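Local coordinates for protein UDP-glucose 6-dehydrogenase (Pyrobaculum islandicum, PDB 3VTF) that probably catalyses the two-step oxidation of UDP-glucose to UDP-glucuronate, reducing two molecules of NAD+ in the process, at residues V105-A110 and S144-G149; P174-E179 and E225-A230. All coordinates share one frame; numbering follows the deposited sequence.

Contact 1 (V105-A110 and S144-G149)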
# COMPACT_ATOMS: atom_id res chain seq x y z
N VAL A 105 -10.66 -11.07 24.27
CA VAL A 105 -10.04 -12.41 24.27
C VAL A 105 -9.49 -12.73 22.88
O VAL A 105 -9.76 -12.03 21.86
CB VAL A 105 -11.10 -13.45 24.67
CG1 VAL A 105 -11.54 -13.09 26.07
CG2 VAL A 105 -12.35 -13.35 23.75
N GLY A 106 -8.68 -13.79 22.81
CA GLY A 106 -8.03 -14.07 21.50
C GLY A 106 -8.97 -14.59 20.39
O GLY A 106 -10.13 -15.04 20.63
N THR A 107 -8.55 -14.45 19.15
CA THR A 107 -9.25 -15.06 18.03
C THR A 107 -8.12 -15.77 17.22
O THR A 107 -7.79 -15.36 16.06
CB THR A 107 -10.01 -14.05 17.08
OG1 THR A 107 -9.18 -12.89 16.86
CG2 THR A 107 -11.36 -13.56 17.77
N PRO A 108 -7.58 -16.88 17.78
CA PRO A 108 -6.58 -17.64 17.02
C PRO A 108 -7.10 -18.31 15.78
O PRO A 108 -8.33 -18.38 15.57
CB PRO A 108 -6.05 -18.72 18.06
CG PRO A 108 -7.24 -18.95 18.91
CD PRO A 108 -7.99 -17.58 19.00
N PRO A 109 -6.19 -18.79 14.89
CA PRO A 109 -6.71 -19.46 13.68
C PRO A 109 -7.42 -20.76 14.10
O PRO A 109 -6.96 -21.42 15.03
CB PRO A 109 -5.47 -19.74 12.85
CG PRO A 109 -4.27 -19.61 13.75
CD PRO A 109 -4.72 -18.65 14.88
N ALA A 110 -8.54 -21.07 13.46
CA ALA A 110 -9.13 -22.45 13.56
C ALA A 110 -8.29 -23.42 12.66
O ALA A 110 -7.41 -23.00 11.85
CB ALA A 110 -10.59 -22.41 13.08
N SER A 144 -11.69 -7.63 20.37
CA SER A 144 -11.22 -8.78 19.61
C SER A 144 -11.34 -8.55 18.12
O SER A 144 -12.33 -8.01 17.69
CB SER A 144 -12.03 -10.07 20.05
OG SER A 144 -11.85 -10.22 21.47
N THR A 145 -10.36 -9.03 17.33
CA THR A 145 -10.42 -9.05 15.91
C THR A 145 -11.33 -10.15 15.44
O THR A 145 -11.01 -11.34 15.64
CB THR A 145 -8.97 -9.22 15.32
OG1 THR A 145 -8.22 -8.06 15.78
CG2 THR A 145 -9.07 -9.16 13.76
N VAL A 146 -12.49 -9.77 14.90
CA VAL A 146 -13.51 -10.73 14.58
C VAL A 146 -14.00 -10.42 13.17
O VAL A 146 -14.05 -9.25 12.71
CB VAL A 146 -14.73 -10.65 15.53
CG1 VAL A 146 -14.43 -11.14 16.93
CG2 VAL A 146 -15.30 -9.17 15.59
N PRO A 147 -14.39 -11.45 12.43
CA PRO A 147 -14.89 -11.19 11.08
C PRO A 147 -16.14 -10.30 11.09
O PRO A 147 -16.90 -10.31 12.05
CB PRO A 147 -15.24 -12.59 10.55
CG PRO A 147 -14.45 -13.60 11.43
CD PRO A 147 -14.26 -12.87 12.78
N PRO A 148 -16.37 -9.53 10.03
CA PRO A 148 -17.51 -8.63 9.98
C PRO A 148 -18.79 -9.37 10.13
O PRO A 148 -18.96 -10.40 9.46
CB PRO A 148 -17.41 -8.03 8.55
CG PRO A 148 -15.86 -8.01 8.28
CD PRO A 148 -15.39 -9.31 8.93
N GLY A 149 -19.71 -8.87 10.96
CA GLY A 149 -20.96 -9.58 11.20
C GLY A 149 -20.92 -10.21 12.54
O GLY A 149 -22.00 -10.53 13.07
O HOH W 1 -8.65 -10.91 18.97
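The flat groups joining Val105 and Thr107 to Ser144 and Thr145 are two peptide carbonyls, each met in its own plane by a hydroxyl from the facing segment. Ser144 OG donates to a lone pair of Val105 O at 2.8 Å, while Thr107 OG1 does the same to Thr145 O at 2.7 Å. The two bonds thus run in opposite directions. Thr107 OG1 takes the place between its backbone N and carbonyl carbon (chi1 41°), which turns it to the Thr145 carbonyl; the methyl CG2 then stands off that carbonyl plane and reaches Val146 CG1 at 4.0 Å, the two side chains crossing near a right angle. Threonine suits the spot because one branch donates and the other packs. A water ties the pair further, accepting from Thr145 N and donating to Thr107 OG1 (2.9 Å from the water oxygen) and to Val105 O, so a polar middle is satisfied although buried. Both segments are loops that follow parallel strands, 100-103 and 139-142, of the Rossmann-type sheet, and Thr107 and Thr145 are predicted NAD+ ligands. Helix 118-134 packs on Val105, Thr107 and Ser144, whereas Thr145 leans on helices 221-251 and 285-298.

Contact 2 (P174-E179 and E225-A230); sequences PEFLRE and ELVKYA. With UPG (uridine-5'-diphosphate-glucose), chain B.
Lys228 reaches from its helix past Pro174, Glu175 and Phe176 to the glucose of the bound UDP-glucose. Its CB rests against Pro174 CB at 3.9 Å, an apolar start in which the rigid proline presents a compact surface to the helix. CG lies anti to the backbone N (chi1 178°), and a bend at chi2 (47°) sends the otherwise extended chain along the loop. CD then passes 4.0 Å from Phe176 CE1, the lysine and phenylalanine side chains running past each other in opposite directions, while CE comes close to Glu175 O. At the tip, NZ donates to Glu175 O at 3.0 Å, in the carbonyl plane with a C=O...N angle of 152°, and also to O6' of the ligand at 2.8 Å. Asn232 OD1 is a further partner, so several hydrogen bonds fix the ammonium group; a long chain ending in a group with several N-H bonds suits a place where three acceptors meet. A methionine in place of Lys228 has no N-H to offer Glu175 O, Asn232 OD1 and O6', so the C6 end of the sugar would probably be freer to turn. Phe176 CZ also meets Val227 CG1, the two side chains crossing almost perpendicularly. Glu175 bends back so that OE1 accepts from Leu177 N at 3.1 Å, bracing the loop from within. That loop holds the substrate largely through its backbone: Phe176 O accepts from O3', Leu177 O accepts from O4' at 2.8 Å, and Glu179 N donates to phosphate oxygen O1B. Together the loop after strand 169-172 and the central helix 221-251 form part of the sugar end of the substrate pocket in this UDP-glucose/GDP-mannose dehydrogenase.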
# COMPACT_ATOMS: atom_id res chain seq x y z
N PRO A 174 -12.64 -1.60 17.20
CA PRO A 174 -11.44 -2.37 17.00
C PRO A 174 -10.22 -1.71 17.62
O PRO A 174 -10.26 -0.49 17.98
CB PRO A 174 -11.27 -2.39 15.46
CG PRO A 174 -12.19 -1.35 14.92
CD PRO A 174 -13.33 -1.26 15.92
N GLU A 175 -9.19 -2.51 17.78
CA GLU A 175 -7.97 -1.96 18.43
C GLU A 175 -6.83 -2.01 17.45
O GLU A 175 -6.87 -2.80 16.49
CB GLU A 175 -7.67 -2.73 19.70
CG GLU A 175 -7.55 -4.22 19.43
CD GLU A 175 -6.19 -4.57 18.90
OE1 GLU A 175 -5.19 -3.78 19.17
OE2 GLU A 175 -6.10 -5.60 18.22
N PHE A 176 -5.91 -1.07 17.58
CA PHE A 176 -4.86 -0.88 16.63
C PHE A 176 -3.51 -0.77 17.32
O PHE A 176 -2.54 -0.34 16.66
CB PHE A 176 -5.14 0.41 15.85
CG PHE A 176 -6.42 0.37 15.04
CD1 PHE A 176 -6.53 -0.45 13.90
CD2 PHE A 176 -7.53 1.10 15.46
CE1 PHE A 176 -7.72 -0.52 13.15
CE2 PHE A 176 -8.72 1.06 14.71
CZ PHE A 176 -8.81 0.22 13.58
N LEU A 177 -3.45 -1.24 18.57
CA LEU A 177 -2.26 -1.19 19.39
C LEU A 177 -1.16 -2.04 18.73
O LEU A 177 -1.41 -3.17 18.36
CB LEU A 177 -2.56 -1.84 20.78
CG LEU A 177 -3.69 -1.10 21.60
CD1 LEU A 177 -3.55 -1.56 23.03
CD2 LEU A 177 -3.60 0.45 21.51
N ARG A 178 0.08 -1.55 18.70
CA ARG A 178 1.21 -2.46 18.37
C ARG A 178 1.94 -2.90 19.62
O ARG A 178 2.22 -2.10 20.56
CB ARG A 178 2.21 -1.84 17.39
CG ARG A 178 1.53 -1.02 16.33
CD ARG A 178 2.56 -0.34 15.45
NE ARG A 178 3.21 0.80 16.09
CZ ARG A 178 2.66 2.00 16.26
NH1 ARG A 178 1.43 2.26 15.85
NH2 ARG A 178 3.38 2.94 16.85
N GLU A 179 2.30 -4.17 19.63
CA GLU A 179 3.14 -4.65 20.70
C GLU A 179 4.43 -3.86 20.70
O GLU A 179 4.95 -3.49 19.61
CB GLU A 179 3.45 -6.11 20.52
CG GLU A 179 2.66 -7.04 21.38
CD GLU A 179 3.23 -8.46 21.34
OE1 GLU A 179 4.28 -8.76 21.98
OE2 GLU A 179 2.59 -9.26 20.68
N GLU A 225 -15.64 -3.56 11.79
CA GLU A 225 -14.96 -4.83 11.78
C GLU A 225 -14.12 -4.97 10.53
O GLU A 225 -12.99 -5.51 10.59
CB GLU A 225 -16.04 -6.01 11.84
CG GLU A 225 -16.69 -6.01 13.26
CD GLU A 225 -18.03 -6.82 13.31
OE1 GLU A 225 -18.84 -6.80 12.36
OE2 GLU A 225 -18.23 -7.54 14.33
N LEU A 226 -14.67 -4.54 9.39
CA LEU A 226 -13.88 -4.62 8.12
C LEU A 226 -12.65 -3.66 8.12
O LEU A 226 -11.54 -4.00 7.59
CB LEU A 226 -14.77 -4.28 6.95
CG LEU A 226 -14.14 -4.50 5.54
CD1 LEU A 226 -13.64 -5.91 5.48
CD2 LEU A 226 -15.19 -4.29 4.49
N VAL A 227 -12.77 -2.51 8.79
CA VAL A 227 -11.61 -1.60 8.89
C VAL A 227 -10.44 -2.28 9.50
O VAL A 227 -9.29 -2.10 9.08
CB VAL A 227 -11.95 -0.32 9.76
CG1 VAL A 227 -10.70 0.48 10.06
CG2 VAL A 227 -12.94 0.59 9.03
N LYS A 228 -10.67 -3.09 10.54
CA LYS A 228 -9.58 -3.74 11.20
C LYS A 228 -8.85 -4.72 10.27
O LYS A 228 -7.54 -4.80 10.27
CB LYS A 228 -10.10 -4.50 12.40
CG LYS A 228 -9.06 -5.30 13.20
CD LYS A 228 -7.81 -4.46 13.49
CE LYS A 228 -6.86 -5.25 14.36
NZ LYS A 228 -5.54 -4.55 14.38
N TYR A 229 -9.63 -5.53 9.55
CA TYR A 229 -8.93 -6.51 8.63
C TYR A 229 -8.27 -5.76 7.44
O TYR A 229 -7.16 -6.07 7.01
CB TYR A 229 -9.97 -7.50 8.00
CG TYR A 229 -10.23 -8.66 8.97
CD1 TYR A 229 -9.27 -9.66 9.16
CD2 TYR A 229 -11.41 -8.65 9.81
CE1 TYR A 229 -9.47 -10.70 10.10
CE2 TYR A 229 -11.62 -9.66 10.78
CZ TYR A 229 -10.69 -10.70 10.88
OH TYR A 229 -10.93 -11.71 11.78
N ALA A 230 -8.97 -4.76 6.91
CA ALA A 230 -8.41 -4.01 5.78
C ALA A 230 -7.10 -3.32 6.20
O ALA A 230 -6.15 -3.28 5.39
CB ALA A 230 -9.41 -3.05 5.19
N1 UPG B . 7.60 -6.23 9.81
C2 UPG B . 8.34 -6.39 8.60
N3 UPG B . 8.62 -5.31 7.87
C4 UPG B . 8.14 -4.07 8.25
C5 UPG B . 7.37 -3.86 9.44
C6 UPG B . 7.08 -5.02 10.19
O2 UPG B . 8.76 -7.53 8.22
O4 UPG B . 8.39 -3.07 7.49
C1C UPG B . 7.31 -7.49 10.54
C2C UPG B . 7.77 -7.37 11.98
O2C UPG B . 9.12 -7.79 12.16
C3C UPG B . 6.79 -8.32 12.71
C4C UPG B . 5.50 -8.21 11.90
O4C UPG B . 5.87 -7.56 10.67
O3C UPG B . 7.24 -9.69 12.53
C5C UPG B . 4.40 -7.36 12.59
O5C UPG B . 5.04 -6.20 13.13
PA UPG B . 4.12 -5.07 13.98
O1A UPG B . 3.05 -4.42 13.05
O2A UPG B . 5.09 -4.22 14.85
O3A UPG B . 3.54 -6.05 15.12
PB UPG B . 2.07 -6.16 15.84
O1B UPG B . 2.27 -5.89 17.31
O2B UPG B . 1.79 -7.61 15.39
O3B UPG B . 1.08 -5.02 15.33
C1' UPG B . 0.08 -5.30 14.29
C2' UPG B . -0.35 -3.96 13.73
C3' UPG B . -1.20 -3.24 14.81
C4' UPG B . -2.37 -4.17 15.18
C5' UPG B . -1.76 -5.46 15.87
C6' UPG B . -2.77 -6.56 16.28
O2' UPG B . 0.97 -3.31 13.59
O3' UPG B . -1.66 -2.03 14.23
O4' UPG B . -3.15 -3.48 16.19
O5' UPG B . -1.02 -6.07 14.78
O6' UPG B . -3.92 -6.52 15.41

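In the fold
Contacts 1 and 2 follow one another along the chain, yet their centres lie only 11 Å apart, and residues 225-230 of helix 221-251 in contact 2 touch the 144-149 loop of contact 1. At one point Glu225 OE1 receives a probable hydrogen bond from Gly149 N, 2.6 Å away; at another, Thr145 OG1 packs 3.4 Å from Lys228 CE. The second link ties the two binding regions together, since Thr145 is a predicted NAD+ ligand and Lys228 is seen to hold UDP-glucose. The side chain of Thr145 is itself about 5 Å from the bound UDP-glucose. Contact 1 therefore probably belongs to the cofactor side and contact 2 to the sugar side of one catalytic cleft.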